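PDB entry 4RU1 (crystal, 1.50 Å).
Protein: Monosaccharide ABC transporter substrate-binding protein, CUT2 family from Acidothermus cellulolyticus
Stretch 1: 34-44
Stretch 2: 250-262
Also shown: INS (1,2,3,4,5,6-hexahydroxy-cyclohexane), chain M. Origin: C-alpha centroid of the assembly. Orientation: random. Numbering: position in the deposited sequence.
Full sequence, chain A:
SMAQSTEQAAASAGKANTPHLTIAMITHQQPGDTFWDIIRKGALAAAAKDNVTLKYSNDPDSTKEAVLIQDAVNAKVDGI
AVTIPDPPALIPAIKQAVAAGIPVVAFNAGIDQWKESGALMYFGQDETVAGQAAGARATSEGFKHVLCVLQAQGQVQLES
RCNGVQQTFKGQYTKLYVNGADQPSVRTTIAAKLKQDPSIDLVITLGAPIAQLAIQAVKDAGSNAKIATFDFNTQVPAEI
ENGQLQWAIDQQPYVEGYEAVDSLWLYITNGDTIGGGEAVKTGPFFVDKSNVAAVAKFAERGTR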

# COMPACT_ATOMS: atom_id res chain seq x y z
N THR A 34 5.45 -2.49 8.96
CA THR A 34 4.98 -3.83 9.06
C THR A 34 4.00 -4.24 7.93
O THR A 34 3.73 -5.40 7.71
CB THR A 34 4.36 -4.14 10.41
OG1 THR A 34 3.27 -3.27 10.64
CG2 THR A 34 5.42 -4.03 11.51
N PHE A 35 3.48 -3.26 7.21
CA PHE A 35 2.63 -3.58 6.06
C PHE A 35 3.31 -4.53 5.13
O PHE A 35 2.71 -5.44 4.63
CB PHE A 35 2.31 -2.31 5.26
CG PHE A 35 1.66 -2.57 3.94
CD1 PHE A 35 0.33 -2.78 3.85
CD2 PHE A 35 2.40 -2.46 2.77
CE1 PHE A 35 -0.28 -2.95 2.59
CE2 PHE A 35 1.84 -2.64 1.55
CZ PHE A 35 0.50 -2.92 1.47
N TRP A 36 4.61 -4.38 4.99
CA TRP A 36 5.42 -5.06 3.95
C TRP A 36 5.64 -6.52 4.42
O TRP A 36 5.97 -7.40 3.61
CB TRP A 36 6.72 -4.30 3.67
CG TRP A 36 6.42 -3.05 2.98
CD1 TRP A 36 6.18 -1.80 3.55
CD2 TRP A 36 6.07 -2.93 1.60
NE1 TRP A 36 5.76 -0.90 2.56
CE2 TRP A 36 5.67 -1.59 1.37
CE3 TRP A 36 6.07 -3.84 0.51
CZ2 TRP A 36 5.30 -1.16 0.09
CZ3 TRP A 36 5.69 -3.37 -0.73
CH2 TRP A 36 5.28 -2.09 -0.92
N ASP A 37 5.52 -6.79 5.73
CA ASP A 37 5.56 -8.21 6.20
C ASP A 37 4.38 -9.00 5.61
O ASP A 37 4.55 -10.18 5.29
CB ASP A 37 5.60 -8.29 7.73
CG ASP A 37 6.84 -7.52 8.36
OD1 ASP A 37 7.93 -7.50 7.74
OD2 ASP A 37 6.68 -6.96 9.46
N ILE A 38 3.22 -8.37 5.40
CA ILE A 38 2.11 -9.12 4.83
C ILE A 38 2.37 -9.35 3.35
O ILE A 38 2.09 -10.42 2.83
CB ILE A 38 0.77 -8.36 5.03
CG1 ILE A 38 0.57 -7.85 6.48
CG2 ILE A 38 -0.35 -9.27 4.61
CD1 ILE A 38 -0.40 -6.66 6.59
N ILE A 39 2.85 -8.34 2.62
CA ILE A 39 3.30 -8.49 1.21
C ILE A 39 4.26 -9.66 1.11
O ILE A 39 4.09 -10.55 0.23
CB ILE A 39 4.03 -7.21 0.75
CG1 ILE A 39 3.08 -6.01 0.74
CG2 ILE A 39 4.86 -7.43 -0.53
CD1 ILE A 39 2.20 -5.97 -0.51
N ARG A 40 5.22 -9.68 2.01
CA ARG A 40 6.23 -10.75 1.94
C ARG A 40 5.69 -12.16 2.23
O ARG A 40 6.07 -13.17 1.61
CB ARG A 40 7.37 -10.41 2.85
CG ARG A 40 8.18 -9.26 2.29
CD ARG A 40 9.28 -8.72 3.19
NE ARG A 40 10.36 -9.68 3.15
CZ ARG A 40 11.54 -9.53 3.75
NH1 ARG A 40 11.82 -8.44 4.45
NH2 ARG A 40 12.46 -10.48 3.63
N LYS A 41 4.73 -12.27 3.14
CA LYS A 41 4.09 -13.60 3.43
C LYS A 41 3.36 -14.10 2.19
O LYS A 41 3.52 -15.25 1.78
CB LYS A 41 3.16 -13.56 4.61
CG LYS A 41 3.87 -13.48 5.99
CD LYS A 41 2.90 -13.62 7.15
CE LYS A 41 3.58 -13.42 8.51
NZ LYS A 41 4.43 -12.17 8.59
N GLY A 42 2.64 -13.22 1.49
CA GLY A 42 2.06 -13.64 0.18
C GLY A 42 3.02 -14.09 -0.90
O GLY A 42 2.92 -15.17 -1.52
N ALA A 43 4.06 -13.30 -1.01
CA ALA A 43 5.11 -13.59 -1.99
C ALA A 43 5.80 -14.92 -1.68
O ALA A 43 6.08 -15.68 -2.62
CB ALA A 43 6.12 -12.43 -2.02
N LEU A 44 6.13 -15.18 -0.40
CA LEU A 44 6.79 -16.45 -0.02
C LEU A 44 5.84 -17.61 -0.16
O LEU A 44 6.30 -18.73 -0.47
CB LEU A 44 7.35 -16.36 1.43
CG LEU A 44 8.56 -15.42 1.56
CD1 LEU A 44 8.92 -15.14 3.01
CD2 LEU A 44 9.76 -16.02 0.81
N ASP A 250 -9.26 -2.40 2.71
CA ASP A 250 -8.36 -3.51 2.45
C ASP A 250 -7.94 -3.50 0.97
O ASP A 250 -8.81 -3.42 0.09
CB ASP A 250 -9.13 -4.78 2.76
CG ASP A 250 -8.29 -6.03 2.76
OD1 ASP A 250 -7.02 -6.05 2.63
OD2 ASP A 250 -8.97 -7.07 2.89
N GLN A 251 -6.63 -3.52 0.78
CA GLN A 251 -5.99 -3.67 -0.53
C GLN A 251 -5.40 -5.03 -0.78
O GLN A 251 -4.80 -5.28 -1.85
CB GLN A 251 -4.90 -2.61 -0.80
CG GLN A 251 -3.67 -2.76 0.07
CD GLN A 251 -2.55 -1.78 -0.26
OE1 GLN A 251 -2.10 -0.97 0.60
NE2 GLN A 251 -2.04 -1.89 -1.47
N GLN A 252 -5.50 -5.92 0.21
CA GLN A 252 -5.00 -7.31 0.16
C GLN A 252 -3.54 -7.37 -0.25
O GLN A 252 -3.17 -7.94 -1.29
CB GLN A 252 -5.87 -8.20 -0.70
CG GLN A 252 -7.30 -8.31 -0.23
CD GLN A 252 -8.06 -9.24 -1.12
OE1 GLN A 252 -8.44 -8.84 -2.27
NE2 GLN A 252 -8.16 -10.47 -0.71
N PRO A 253 -2.69 -6.87 0.66
CA PRO A 253 -1.25 -7.09 0.42
C PRO A 253 -0.79 -8.48 0.21
O PRO A 253 0.20 -8.68 -0.54
CB PRO A 253 -0.58 -6.51 1.67
CG PRO A 253 -1.67 -6.48 2.70
CD PRO A 253 -2.93 -6.18 1.93
N TYR A 254 -1.43 -9.45 0.85
CA TYR A 254 -1.02 -10.83 0.66
C TYR A 254 -1.18 -11.20 -0.78
O TYR A 254 -0.34 -11.88 -1.39
CB TYR A 254 -1.84 -11.76 1.54
CG TYR A 254 -1.47 -13.25 1.56
CD1 TYR A 254 -1.92 -14.11 0.55
CD2 TYR A 254 -0.61 -13.81 2.56
CE1 TYR A 254 -1.60 -15.47 0.57
CE2 TYR A 254 -0.31 -15.18 2.59
CZ TYR A 254 -0.82 -15.99 1.61
OH TYR A 254 -0.56 -17.34 1.69
N VAL A 255 -2.30 -10.76 -1.37
CA VAL A 255 -2.58 -11.01 -2.78
C VAL A 255 -1.59 -10.29 -3.71
O VAL A 255 -1.20 -10.81 -4.75
CB VAL A 255 -4.02 -10.71 -3.18
CG1 VAL A 255 -4.29 -10.89 -4.68
CG2 VAL A 255 -4.94 -11.62 -2.38
N GLU A 256 -1.34 -9.02 -3.42
CA GLU A 256 -0.34 -8.28 -4.18
C GLU A 256 1.01 -9.01 -4.25
O GLU A 256 1.55 -9.19 -5.34
CB GLU A 256 -0.13 -6.90 -3.62
CG GLU A 256 -1.40 -6.03 -3.67
CD GLU A 256 -1.23 -4.66 -3.10
OE1 GLU A 256 -0.12 -4.22 -2.71
OE2 GLU A 256 -2.28 -3.95 -2.97
N GLY A 257 1.54 -9.39 -3.11
CA GLY A 257 2.84 -10.10 -3.09
C GLY A 257 2.77 -11.47 -3.69
O GLY A 257 3.65 -11.86 -4.46
N TYR A 258 1.69 -12.20 -3.41
CA TYR A 258 1.48 -13.50 -4.01
C TYR A 258 1.41 -13.47 -5.51
O TYR A 258 2.06 -14.26 -6.23
CB TYR A 258 0.22 -14.19 -3.39
CG TYR A 258 -0.09 -15.55 -3.98
CD1 TYR A 258 -0.82 -15.67 -5.16
CD2 TYR A 258 0.30 -16.73 -3.32
CE1 TYR A 258 -1.12 -16.92 -5.70
CE2 TYR A 258 -0.02 -17.98 -3.84
CZ TYR A 258 -0.72 -18.07 -5.02
OH TYR A 258 -1.06 -19.34 -5.48
N GLU A 259 0.58 -12.58 -6.02
CA GLU A 259 0.43 -12.54 -7.46
C GLU A 259 1.64 -12.00 -8.21
O GLU A 259 1.90 -12.39 -9.38
CB GLU A 259 -0.78 -11.73 -7.87
CG GLU A 259 -2.16 -12.32 -7.42
CD GLU A 259 -2.42 -13.76 -7.95
OE1 GLU A 259 -1.90 -14.04 -9.05
OE2 GLU A 259 -3.17 -14.52 -7.32
N ALA A 260 2.36 -11.08 -7.57
CA ALA A 260 3.59 -10.57 -8.19
C ALA A 260 4.47 -11.74 -8.54
O ALA A 260 5.00 -11.82 -9.62
CB ALA A 260 4.34 -9.63 -7.25
N VAL A 261 4.57 -12.71 -7.64
CA VAL A 261 5.42 -13.87 -7.85
C VAL A 261 4.73 -14.86 -8.81
O VAL A 261 5.36 -15.32 -9.79
CB VAL A 261 5.84 -14.54 -6.56
CG1 VAL A 261 6.55 -15.85 -6.84
CG2 VAL A 261 6.70 -13.59 -5.77
N ASP A 262 3.51 -15.27 -8.52
CA ASP A 262 2.83 -16.33 -9.28
C ASP A 262 2.55 -15.94 -10.73
O ASP A 262 2.58 -16.83 -11.61
CB ASP A 262 1.56 -16.77 -8.55
CG ASP A 262 1.09 -18.13 -8.96
OD1 ASP A 262 1.85 -19.10 -8.76
OD2 ASP A 262 -0.07 -18.30 -9.41
C1 INS M . 0.28 1.12 2.23
C2 INS M . 0.99 1.77 3.40
C3 INS M . 2.49 1.55 3.26
C4 INS M . 3.03 1.94 1.90
C5 INS M . 2.34 1.22 0.79
C6 INS M . 0.84 1.39 0.84
O1 INS M . -1.14 1.34 2.25
O2 INS M . 0.76 3.19 3.26
O3 INS M . 3.11 2.36 4.28
O4 INS M . 4.46 1.70 1.83
O5 INS M . 2.75 1.68 -0.51
O6 INS M . 0.19 0.57 -0.18

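The two stretches, more than 200 residues apart in sequence, pack through one helix from each stretch, whose axes approach to 6.4 Å and cross at -40°. No hydrogen bond links them; 561 Å² of surface, summed over both sides, is buried through apolar packing and a series of CA-H...O contacts.

Stretch 2 begins with Asp250, which lies beyond the reach of stretch 1; its OD1 accepts a hydrogen bond from Gln252 N (2.9 Å). Gln251, whose CB points toward stretch 1, extends its side chain to the Phe35 ring, with OE1 3.3 Å from Phe35 CE1. Its amide serves two polar partners: OE1 accepts a hydrogen bond from O6 of the bound inositol (2.9 Å), and NE2 donates one to Glu256 OE2 (2.6 Å). The ligand also touches stretch 1, since Trp36 NE1 donates to INS O4 (3.0 Å) and INS C1 lies over one face of the Phe35 ring.

Gln252 occupies the N-cap position and faces away, leaving Pro253 to open the helix. Proline fits this first turn, where its missing amide hydrogen costs no helical hydrogen bond, and its compact ring points toward stretch 1. There it meets three apolar side chains: Pro253 CB lies 3.7 Å from Phe35 CE1 and 3.6 Å from Ile39 CD1, while Pro253 CG lies 3.6 Å from Ile38 CG2. Its carbonyl oxygen receives a CA-H...O contact from Ile39 CA (3.6 Å from Pro253 O).

Tyr254, with chi1 in the t well, lays its ring against the backbone of the other helix. Gly42 CA sits 3.6 Å from the ring centroid, 12° off the normal, in a CH-pi contact, and also approaches Tyr254 O at 3.4 Å. This closeness depends on glycine: an ideal CB on Gly42 would come within 2.0 Å of Tyr254 O. Val255 points away, and Glu256 reaches back, placing OE1 3.6 Å from Ile39 CD1 while its carboxylate is held by Gln251 and by a partner elsewhere in the structure.

Gly257 plays a similar part on its own helix, without a ring over its CA. Its CA lies 3.6 Å from Ile39 O, nearly linear at the hydrogen (176°), and its own oxygen, Gly257 O, lies 3.4 Å from Ala43 CA. An ideal CB here would fall 2.0 Å from Ile39 O. Two glycines, one on each helix, thus let the backbones meet directly, and the Gly42 and Tyr254 CA atoms are only 4.2 Å apart.

Tyr258 continues this close backbone packing, with its CA 3.3 Å from Gly42 O, which also lies near the edge of its ring; the end of its side chain leads away. Glu259 faces away as well. One turn beyond Gly257, Val261 points toward stretch 1 and brings CG2 to 4.0 Å from Ala43 CB, where the small alanine methyl accommodates the branched valine.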